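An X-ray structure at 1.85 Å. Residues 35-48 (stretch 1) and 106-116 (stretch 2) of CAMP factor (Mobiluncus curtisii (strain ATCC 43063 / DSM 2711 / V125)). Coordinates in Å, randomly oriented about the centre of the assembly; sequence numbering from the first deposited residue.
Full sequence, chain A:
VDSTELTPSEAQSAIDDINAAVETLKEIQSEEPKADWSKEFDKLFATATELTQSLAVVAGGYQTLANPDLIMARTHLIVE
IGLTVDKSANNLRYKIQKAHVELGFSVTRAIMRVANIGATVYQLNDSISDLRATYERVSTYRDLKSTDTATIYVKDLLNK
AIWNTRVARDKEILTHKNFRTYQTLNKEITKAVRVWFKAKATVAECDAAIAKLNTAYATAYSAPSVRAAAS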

# COMPACT_ATOMS: atom_id res chain seq x y z
N ALA A 35 6.47 0.95 -4.81
CA ALA A 35 5.54 2.03 -5.12
C ALA A 35 6.22 3.38 -4.98
O ALA A 35 7.09 3.58 -4.12
CB ALA A 35 4.31 1.96 -4.23
N ASP A 36 5.83 4.32 -5.84
CA ASP A 36 6.38 5.67 -5.78
C ASP A 36 6.08 6.34 -4.43
O ASP A 36 6.90 7.11 -3.92
CB ASP A 36 5.81 6.51 -6.93
CG ASP A 36 6.20 5.95 -8.30
OD1 ASP A 36 7.31 6.26 -8.77
OD2 ASP A 36 5.39 5.20 -8.90
N TRP A 37 4.93 6.03 -3.83
CA TRP A 37 4.55 6.65 -2.57
C TRP A 37 5.38 6.16 -1.37
O TRP A 37 5.36 6.82 -0.32
CB TRP A 37 3.06 6.42 -2.30
CG TRP A 37 2.63 4.97 -2.28
CD1 TRP A 37 3.06 3.99 -1.43
CD2 TRP A 37 1.67 4.35 -3.16
NE1 TRP A 37 2.43 2.80 -1.72
CE2 TRP A 37 1.58 2.99 -2.78
CE3 TRP A 37 0.90 4.81 -4.24
CZ2 TRP A 37 0.74 2.09 -3.44
CZ3 TRP A 37 0.06 3.91 -4.88
CH2 TRP A 37 -0.02 2.56 -4.48
N SER A 38 6.10 5.05 -1.50
CA SER A 38 6.75 4.44 -0.34
C SER A 38 8.20 4.88 -0.15
O SER A 38 8.88 4.35 0.74
CB SER A 38 6.69 2.91 -0.46
OG SER A 38 7.41 2.47 -1.59
N LYS A 39 8.66 5.86 -0.94
CA LYS A 39 10.06 6.28 -0.86
C LYS A 39 10.50 6.60 0.56
O LYS A 39 11.59 6.19 0.99
CB LYS A 39 10.29 7.48 -1.78
CG LYS A 39 11.74 7.89 -1.93
CD LYS A 39 11.86 9.13 -2.81
CE LYS A 39 13.31 9.58 -2.95
NZ LYS A 39 13.43 10.78 -3.83
N GLU A 40 9.67 7.31 1.33
CA GLU A 40 10.05 7.77 2.66
C GLU A 40 9.23 7.12 3.78
O GLU A 40 9.01 7.73 4.83
CB GLU A 40 9.94 9.30 2.73
CG GLU A 40 10.85 10.05 1.74
CD GLU A 40 12.33 9.97 2.12
OE1 GLU A 40 12.64 9.75 3.31
OE2 GLU A 40 13.19 10.15 1.22
N PHE A 41 8.79 5.88 3.58
CA PHE A 41 7.98 5.24 4.62
C PHE A 41 8.76 5.06 5.92
O PHE A 41 8.18 5.14 7.01
CB PHE A 41 7.43 3.89 4.13
CG PHE A 41 6.08 3.98 3.41
CD1 PHE A 41 5.61 5.19 2.91
CD2 PHE A 41 5.29 2.85 3.25
CE1 PHE A 41 4.37 5.27 2.26
CE2 PHE A 41 4.05 2.92 2.60
CZ PHE A 41 3.60 4.13 2.10
N ASP A 42 10.08 4.86 5.84
CA ASP A 42 10.89 4.72 7.05
C ASP A 42 10.82 5.97 7.93
O ASP A 42 10.62 5.88 9.15
CB ASP A 42 12.35 4.42 6.68
CG ASP A 42 12.55 3.00 6.21
OD1 ASP A 42 11.74 2.12 6.59
OD2 ASP A 42 13.53 2.75 5.47
N LYS A 43 11.00 7.14 7.32
CA LYS A 43 10.86 8.39 8.05
C LYS A 43 9.46 8.55 8.63
O LYS A 43 9.29 8.99 9.77
CB LYS A 43 11.19 9.55 7.11
CG LYS A 43 10.85 10.92 7.65
CD LYS A 43 11.39 12.00 6.74
CE LYS A 43 12.90 12.07 6.82
NZ LYS A 43 13.35 13.47 6.75
N LEU A 44 8.43 8.19 7.86
CA LEU A 44 7.05 8.28 8.33
C LEU A 44 6.83 7.44 9.58
O LEU A 44 6.22 7.91 10.56
CB LEU A 44 6.10 7.84 7.21
CG LEU A 44 4.61 7.86 7.55
CD1 LEU A 44 4.18 9.22 8.12
CD2 LEU A 44 3.78 7.50 6.31
N PHE A 45 7.29 6.19 9.56
CA PHE A 45 7.06 5.30 10.70
C PHE A 45 7.82 5.78 11.94
O PHE A 45 7.30 5.70 13.06
CB PHE A 45 7.44 3.86 10.35
CG PHE A 45 6.62 3.25 9.23
CD1 PHE A 45 5.28 3.56 9.07
CD2 PHE A 45 7.20 2.35 8.34
CE1 PHE A 45 4.53 3.00 8.03
CE2 PHE A 45 6.46 1.78 7.31
CZ PHE A 45 5.12 2.10 7.16
N ALA A 46 9.04 6.28 11.75
CA ALA A 46 9.79 6.82 12.88
C ALA A 46 9.09 8.04 13.46
O ALA A 46 9.03 8.21 14.68
CB ALA A 46 11.21 7.17 12.44
N THR A 47 8.55 8.91 12.59
CA THR A 47 7.82 10.07 13.08
C THR A 47 6.56 9.65 13.83
O THR A 47 6.21 10.24 14.85
CB THR A 47 7.45 10.99 11.90
OG1 THR A 47 8.65 11.41 11.25
CG2 THR A 47 6.70 12.21 12.38
N ALA A 48 5.88 8.62 13.32
CA ALA A 48 4.67 8.15 13.98
C ALA A 48 4.97 7.67 15.39
O ALA A 48 4.21 7.92 16.34
CB ALA A 48 4.05 7.02 13.16
N SER A 106 3.13 13.96 -3.81
CA SER A 106 2.32 14.56 -2.75
C SER A 106 2.48 13.81 -1.43
O SER A 106 2.63 14.42 -0.37
CB SER A 106 0.85 14.60 -3.20
OG SER A 106 0.00 15.08 -2.17
N VAL A 107 2.49 12.47 -1.47
CA VAL A 107 2.72 11.70 -0.25
C VAL A 107 4.12 11.97 0.31
O VAL A 107 4.29 12.17 1.51
CB VAL A 107 2.51 10.19 -0.51
CG1 VAL A 107 3.02 9.37 0.70
CG2 VAL A 107 1.03 9.91 -0.77
N THR A 108 5.13 11.97 -0.56
CA THR A 108 6.50 12.18 -0.09
C THR A 108 6.64 13.56 0.57
O THR A 108 7.23 13.68 1.65
CB THR A 108 7.50 12.03 -1.24
OG1 THR A 108 7.47 10.68 -1.73
CG2 THR A 108 8.91 12.37 -0.78
N ARG A 109 6.11 14.60 -0.08
CA ARG A 109 6.17 15.94 0.51
C ARG A 109 5.48 15.98 1.86
O ARG A 109 5.96 16.62 2.79
CB ARG A 109 5.53 16.97 -0.43
CG ARG A 109 6.34 17.26 -1.69
CD ARG A 109 5.73 18.46 -2.44
NE ARG A 109 5.73 19.68 -1.63
CZ ARG A 109 4.66 20.44 -1.41
NH1 ARG A 109 3.47 20.12 -1.93
NH2 ARG A 109 4.77 21.53 -0.66
N ALA A 110 4.33 15.30 1.98
CA ALA A 110 3.60 15.25 3.25
C ALA A 110 4.43 14.56 4.33
O ALA A 110 4.44 15.01 5.49
CB ALA A 110 2.26 14.53 3.07
N ILE A 111 5.12 13.48 3.97
CA ILE A 111 5.97 12.79 4.96
C ILE A 111 7.12 13.68 5.38
O ILE A 111 7.49 13.74 6.56
CB ILE A 111 6.48 11.45 4.39
CG1 ILE A 111 5.33 10.46 4.22
CG2 ILE A 111 7.55 10.86 5.33
CD1 ILE A 111 5.71 9.24 3.38
N MET A 112 7.77 14.34 4.41
CA MET A 112 8.87 15.23 4.76
C MET A 112 8.39 16.34 5.70
O MET A 112 9.07 16.68 6.67
CB MET A 112 9.50 15.83 3.50
CG MET A 112 10.09 14.81 2.54
SD MET A 112 11.35 13.77 3.33
CE MET A 112 12.62 14.99 3.66
N ARG A 113 7.19 16.88 5.45
CA ARG A 113 6.67 17.94 6.31
C ARG A 113 6.33 17.41 7.70
O ARG A 113 6.66 18.04 8.71
CB ARG A 113 5.45 18.60 5.67
CG ARG A 113 5.05 19.94 6.31
CD ARG A 113 6.16 20.97 6.18
NE ARG A 113 6.22 21.51 4.82
CZ ARG A 113 7.15 22.34 4.35
NH1 ARG A 113 8.15 22.75 5.13
NH2 ARG A 113 7.10 22.75 3.08
N VAL A 114 5.64 16.27 7.78
CA VAL A 114 5.21 15.81 9.10
C VAL A 114 6.41 15.45 9.98
O VAL A 114 6.32 15.51 11.22
CB VAL A 114 4.20 14.65 8.97
CG1 VAL A 114 4.91 13.33 8.73
CG2 VAL A 114 3.29 14.58 10.21
N ALA A 115 7.55 15.11 9.38
CA ALA A 115 8.77 14.81 10.13
C ALA A 115 9.61 16.05 10.40
O ALA A 115 10.60 15.96 11.15
CB ALA A 115 9.62 13.80 9.37
N ASN A 116 9.25 17.19 9.84
CA ASN A 116 10.09 18.38 9.86
C ASN A 116 9.95 19.09 11.21
O ASN A 116 8.83 19.46 11.60
CB ASN A 116 9.69 19.30 8.70
CG ASN A 116 10.69 20.41 8.44
OD1 ASN A 116 11.14 21.09 9.36
ND2 ASN A 116 11.05 20.61 7.17
O HOH W 1 7.23 8.62 0.12

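After Ala-35, stretch 1 forms a short 3-10 segment beginning at Asp-36, passes through a type I turn from Ser-38 to Phe-41, and enters a helix at Phe-41, with Glu-40 in the N-cap position. The Ser-38 side chain steadies the approach: its OG donates to Ala-35 O at 2.8 Å. Stretch 2 is already helical at Ser-106 and remains so through most of its length. The two helices run in roughly the same direction, inclined by 38°, and their axes approach to 9.2 Å, a spacing that leaves room for interleaved side chains.

No direct hydrogen bond joins the stretches; their direct contacts are van der Waals packing. Ile-111 is the centrepiece, with the largest area covered. Its CG2 lies 3.5 Å from Glu-40 O and 3.8 Å from Leu-44 CB, while its CD1 reaches the edge of the Phe-41 ring, 4.1 Å from CD1 of that residue. A branched aliphatic side chain suits this place, offering a broad apolar surface that both CG2 and CD1 present to stretch 1. Leu-44 CD1 also meets Val-114 CG1 at 4.2 Å. Val-107 CG1 packs 3.6 Å from Trp-37 O and 4.2 Å from Trp-37 CB, a compact apolar pair. Glu-40 CG packs against Thr-108 CG2 (3.9 Å) and Met-112 SD (4.1 Å), the flexible methionine bringing its end nearer.

At the far end Thr-47 meets Ala-115, with CA atoms 5.7 Å apart, the same as for Leu-44 and Ile-111. Thr-47 OG1 donates to Lys-43 O (2.9 Å), so the hydroxyl can lie 3.2 Å from Ala-115 CB without needing a partner there, while Thr-47 CG2 lies 4.2 Å from Val-114 CG1. Lys-43 contributes its aliphatic stem, with CG 3.6 Å from Ala-115 CB; Met-112 CE lies 3.5 Å from Lys-43 NZ.

Polar linkage comes through water 1, which donates to Trp-37 O (2.6 Å) and Thr-108 OG1 (2.8 Å) and accepts from Glu-40 N (3.0 Å), bridging the turn to the neighbouring helix.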